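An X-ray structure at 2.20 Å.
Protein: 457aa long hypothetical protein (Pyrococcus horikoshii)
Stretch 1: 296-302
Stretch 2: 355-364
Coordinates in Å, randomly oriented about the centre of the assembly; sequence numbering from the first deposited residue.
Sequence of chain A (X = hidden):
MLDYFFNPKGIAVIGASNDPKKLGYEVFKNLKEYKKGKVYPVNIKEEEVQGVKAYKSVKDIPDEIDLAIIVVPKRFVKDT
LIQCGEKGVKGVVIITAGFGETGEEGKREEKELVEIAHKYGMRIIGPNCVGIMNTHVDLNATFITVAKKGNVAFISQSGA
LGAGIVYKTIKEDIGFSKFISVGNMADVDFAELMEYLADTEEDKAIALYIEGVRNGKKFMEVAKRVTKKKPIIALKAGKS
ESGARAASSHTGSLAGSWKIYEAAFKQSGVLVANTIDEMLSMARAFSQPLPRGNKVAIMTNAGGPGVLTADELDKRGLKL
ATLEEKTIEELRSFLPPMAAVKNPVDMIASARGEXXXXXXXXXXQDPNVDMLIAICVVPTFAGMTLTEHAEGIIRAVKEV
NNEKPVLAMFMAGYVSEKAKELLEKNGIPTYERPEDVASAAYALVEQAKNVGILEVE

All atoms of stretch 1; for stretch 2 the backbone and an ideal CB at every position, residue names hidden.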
# COMPACT_ATOMS: atom_id res chain seq x y z
N VAL A 296 10.26 -21.88 -6.38
CA VAL A 296 9.01 -21.27 -6.78
C VAL A 296 8.86 -21.13 -8.28
O VAL A 296 9.83 -20.98 -9.02
CB VAL A 296 8.88 -19.88 -6.14
CG1 VAL A 296 7.49 -19.30 -6.37
CG2 VAL A 296 9.18 -19.97 -4.66
N ALA A 297 7.61 -21.20 -8.73
CA ALA A 297 7.30 -21.03 -10.14
C ALA A 297 6.53 -19.72 -10.25
O ALA A 297 5.55 -19.49 -9.53
CB ALA A 297 6.45 -22.17 -10.65
N ILE A 298 6.97 -18.86 -11.15
CA ILE A 298 6.31 -17.59 -11.38
C ILE A 298 5.59 -17.59 -12.73
O ILE A 298 6.21 -17.85 -13.76
CB ILE A 298 7.30 -16.41 -11.42
CG1 ILE A 298 8.05 -16.28 -10.09
CG2 ILE A 298 6.55 -15.12 -11.74
CD1 ILE A 298 9.23 -15.32 -10.16
N MSE A 299 4.29 -17.33 -12.72
CA MSE A 299 3.53 -17.22 -13.97
C MSE A 299 2.98 -15.79 -14.02
O MSE A 299 2.50 -15.26 -13.01
CB MSE A 299 2.41 -18.28 -14.05
CG MSE A 299 1.57 -18.48 -12.79
SE MSE A 299 0.36 -19.84 -12.97
CE MSE A 299 -0.85 -18.97 -13.73
N THR A 300 3.05 -15.15 -15.18
CA THR A 300 2.59 -13.76 -15.28
C THR A 300 2.14 -13.39 -16.69
O THR A 300 2.47 -14.07 -17.67
CB THR A 300 3.73 -12.79 -14.88
OG1 THR A 300 3.26 -11.45 -14.91
CG2 THR A 300 4.91 -12.90 -15.86
N ASN A 301 1.38 -12.29 -16.79
CA ASN A 301 0.92 -11.79 -18.08
C ASN A 301 1.64 -10.48 -18.39
O ASN A 301 1.36 -9.81 -19.38
CB ASN A 301 -0.61 -11.58 -18.07
CG ASN A 301 -1.05 -10.39 -17.22
OD1 ASN A 301 -0.39 -9.99 -16.26
ND2 ASN A 301 -2.21 -9.83 -17.57
N ALA A 302 2.60 -10.14 -17.53
CA ALA A 302 3.38 -8.92 -17.67
C ALA A 302 4.82 -9.16 -17.20
O ALA A 302 5.05 -9.55 -16.06
CB ALA A 302 2.75 -7.81 -16.84
N UNK A 355 -5.75 -19.50 -20.52
CA UNK A 355 -4.29 -19.56 -20.47
C UNK A 355 -3.79 -19.68 -19.03
O UNK A 355 -2.85 -20.40 -18.72
CB UNK A 355 -3.69 -18.32 -21.13
N UNK A 356 -4.42 -18.88 -18.14
CA UNK A 356 -4.04 -18.95 -16.73
C UNK A 356 -4.33 -20.33 -16.13
O UNK A 356 -3.54 -20.89 -15.39
CB UNK A 356 -4.78 -17.87 -15.93
N UNK A 357 -5.52 -20.86 -16.46
CA UNK A 357 -5.88 -22.19 -15.97
C UNK A 357 -4.83 -23.23 -16.39
O UNK A 357 -4.27 -23.94 -15.57
CB UNK A 357 -7.26 -22.59 -16.49
N UNK A 358 -4.57 -23.33 -17.68
CA UNK A 358 -3.64 -24.33 -18.18
C UNK A 358 -2.23 -24.19 -17.61
O UNK A 358 -1.65 -25.17 -17.15
CB UNK A 358 -3.58 -24.25 -19.71
N UNK A 359 -1.68 -22.98 -17.65
CA UNK A 359 -0.33 -22.76 -17.14
C UNK A 359 -0.19 -23.08 -15.65
O UNK A 359 0.80 -23.68 -15.23
CB UNK A 359 0.08 -21.31 -17.39
N UNK A 360 -1.18 -22.69 -14.85
CA UNK A 360 -1.14 -22.94 -13.41
C UNK A 360 -1.16 -24.44 -13.13
O UNK A 360 -0.41 -24.94 -12.28
CB UNK A 360 -2.32 -22.25 -12.71
N UNK A 361 -2.03 -25.15 -13.85
CA UNK A 361 -2.16 -26.60 -13.73
C UNK A 361 -0.81 -27.24 -14.06
O UNK A 361 -0.28 -28.04 -13.28
CB UNK A 361 -3.26 -27.13 -14.65
N UNK A 362 -0.26 -26.86 -15.20
CA UNK A 362 1.02 -27.38 -15.65
C UNK A 362 2.14 -27.09 -14.66
O UNK A 362 2.97 -27.96 -14.39
CB UNK A 362 1.37 -26.79 -17.02
N UNK A 363 2.19 -25.87 -14.13
CA UNK A 363 3.24 -25.52 -13.17
C UNK A 363 3.06 -26.26 -11.85
O UNK A 363 4.03 -26.74 -11.27
CB UNK A 363 3.25 -24.01 -12.92
N UNK A 364 1.82 -26.36 -11.38
CA UNK A 364 1.54 -27.07 -10.12
C UNK A 364 1.77 -28.58 -10.24
O UNK A 364 1.90 -29.27 -9.24
CB UNK A 364 0.10 -26.81 -9.68

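Stretch 2 is one helical run, with backbone angles that suit helix at every position. It runs antiparallel to the strand 296-300, with axes 172° apart and 9.6 Å at closest approach. The strand offers Ala 297 and Met 299 toward the helix, and Asn 301 lies just beyond its end.

Position 355 has nothing of stretch 1 within 5.5 Å of its ideal CB. Many residues would do. It is Asp 355.

At position 356 CA-to-CB points sideways. The ideal CB lies 4.6 Å from Met 299 CE, and Asn 301 is farther off. A small residue would fit but would leave Asn 301 unreached; a long or aromatic one could span the gap. The residue is Tyr 356. Its ring passes Met 299, with CD2 3.8 Å from Met 299 CE. Its OH ends 3.2 Å from Asn 301 CB, which lies at the ring edge.

Position 357 points away, and position 358 is out of reach. Stretch 1 selects nothing at either. They are Tyr 357 and Arg 358.

Position 359 points toward the strand. Its ideal CB is 4.4 Å from Met 299 CE, so a small or branched side chain with an apolar part would suit. Thr 359 places CG2 4.1 Å from Met 299 CB. Its OG1 donates to Asp 355 O at 3.0 Å, so the hydroxyl is satisfied within the helix.

At position 360 the ideal CB is only 3.6 Å from Met 299 SE. That favours a small residue, Ala, Gly or perhaps Ser. Ala 360 fits: the selenium of this selenomethionine, Met 299 SE, packs 3.5 Å from Ala 360 CA, close against the helix backbone.

Position 361 points away, so a long polar chain is one of many options. Lys 361 reaches back along the helix, and its NZ donates to Tyr 357 OH at 3.2 Å. Position 362 is out of reach of stretch 1; it is Leu 362.

Position 363 points toward the strand, its ideal CB 4.3 Å from Ala 297 CB and 5.1 Å from Met 299 SE. The small Ala 297 leaves space, and Leu, Ile, Val or Met would suit. Leu 363 packs on both: its CD2 is 4.0 Å from Ala 297 CB, and its CD1 lies 3.6 Å from Met 299 CB and 4.2 Å from Ala 297 CB.

Position 364 points sideways with no close neighbour in stretch 1, so the choice is wide. Leu 364 stays out of contact; its nearest approach is CG to Met 299 SE, 6.8 Å.

Stretch 2 (355-364) DYYRTAKLLL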
# COMPACT_ATOMS: atom_id res chain seq x y z
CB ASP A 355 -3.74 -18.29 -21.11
CG ASP A 355 -4.02 -18.30 -22.61
OD1 ASP A 355 -4.42 -17.26 -23.12
OD2 ASP A 355 -3.81 -19.34 -23.24
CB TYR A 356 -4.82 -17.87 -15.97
CG TYR A 356 -4.02 -16.62 -15.87
CD1 TYR A 356 -3.97 -15.73 -16.94
CD2 TYR A 356 -3.33 -16.32 -14.69
CE1 TYR A 356 -3.26 -14.55 -16.83
CE2 TYR A 356 -2.61 -15.14 -14.59
CZ TYR A 356 -2.57 -14.26 -15.65
OH TYR A 356 -1.87 -13.07 -15.55
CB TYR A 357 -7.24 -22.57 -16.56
CG TYR A 357 -7.42 -24.05 -16.60
CD1 TYR A 357 -7.56 -24.76 -15.41
CD2 TYR A 357 -7.49 -24.72 -17.82
CE1 TYR A 357 -7.77 -26.13 -15.44
CE2 TYR A 357 -7.69 -26.09 -17.85
CZ TYR A 357 -7.83 -26.80 -16.67
OH TYR A 357 -7.99 -28.17 -16.69
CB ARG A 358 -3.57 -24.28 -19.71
CG ARG A 358 -4.80 -24.85 -20.40
CD ARG A 358 -4.68 -24.76 -21.91
NE ARG A 358 -4.01 -25.93 -22.49
CZ ARG A 358 -3.87 -26.12 -23.80
NH1 ARG A 358 -4.33 -25.21 -24.65
NH2 ARG A 358 -3.28 -27.21 -24.27
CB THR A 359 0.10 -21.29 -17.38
OG1 THR A 359 0.08 -21.01 -18.79
CG2 THR A 359 1.51 -21.07 -16.86
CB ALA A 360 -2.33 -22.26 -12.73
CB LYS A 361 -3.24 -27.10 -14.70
CG LYS A 361 -3.48 -28.60 -14.70
CD LYS A 361 -4.79 -28.96 -15.43
CE LYS A 361 -4.73 -30.33 -16.10
NZ LYS A 361 -5.98 -30.69 -16.83
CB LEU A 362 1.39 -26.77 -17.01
CG LEU A 362 0.75 -27.41 -18.25
CD1 LEU A 362 0.87 -26.48 -19.45
CD2 LEU A 362 1.44 -28.74 -18.51
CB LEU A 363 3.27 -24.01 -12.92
CG LEU A 363 3.82 -23.15 -14.05
CD1 LEU A 363 3.61 -21.67 -13.74
CD2 LEU A 363 5.29 -23.47 -14.25
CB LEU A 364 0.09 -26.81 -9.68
CG LEU A 364 -0.29 -25.42 -9.15
CD1 LEU A 364 -1.79 -25.32 -9.01
CD2 LEU A 364 0.39 -25.15 -7.82
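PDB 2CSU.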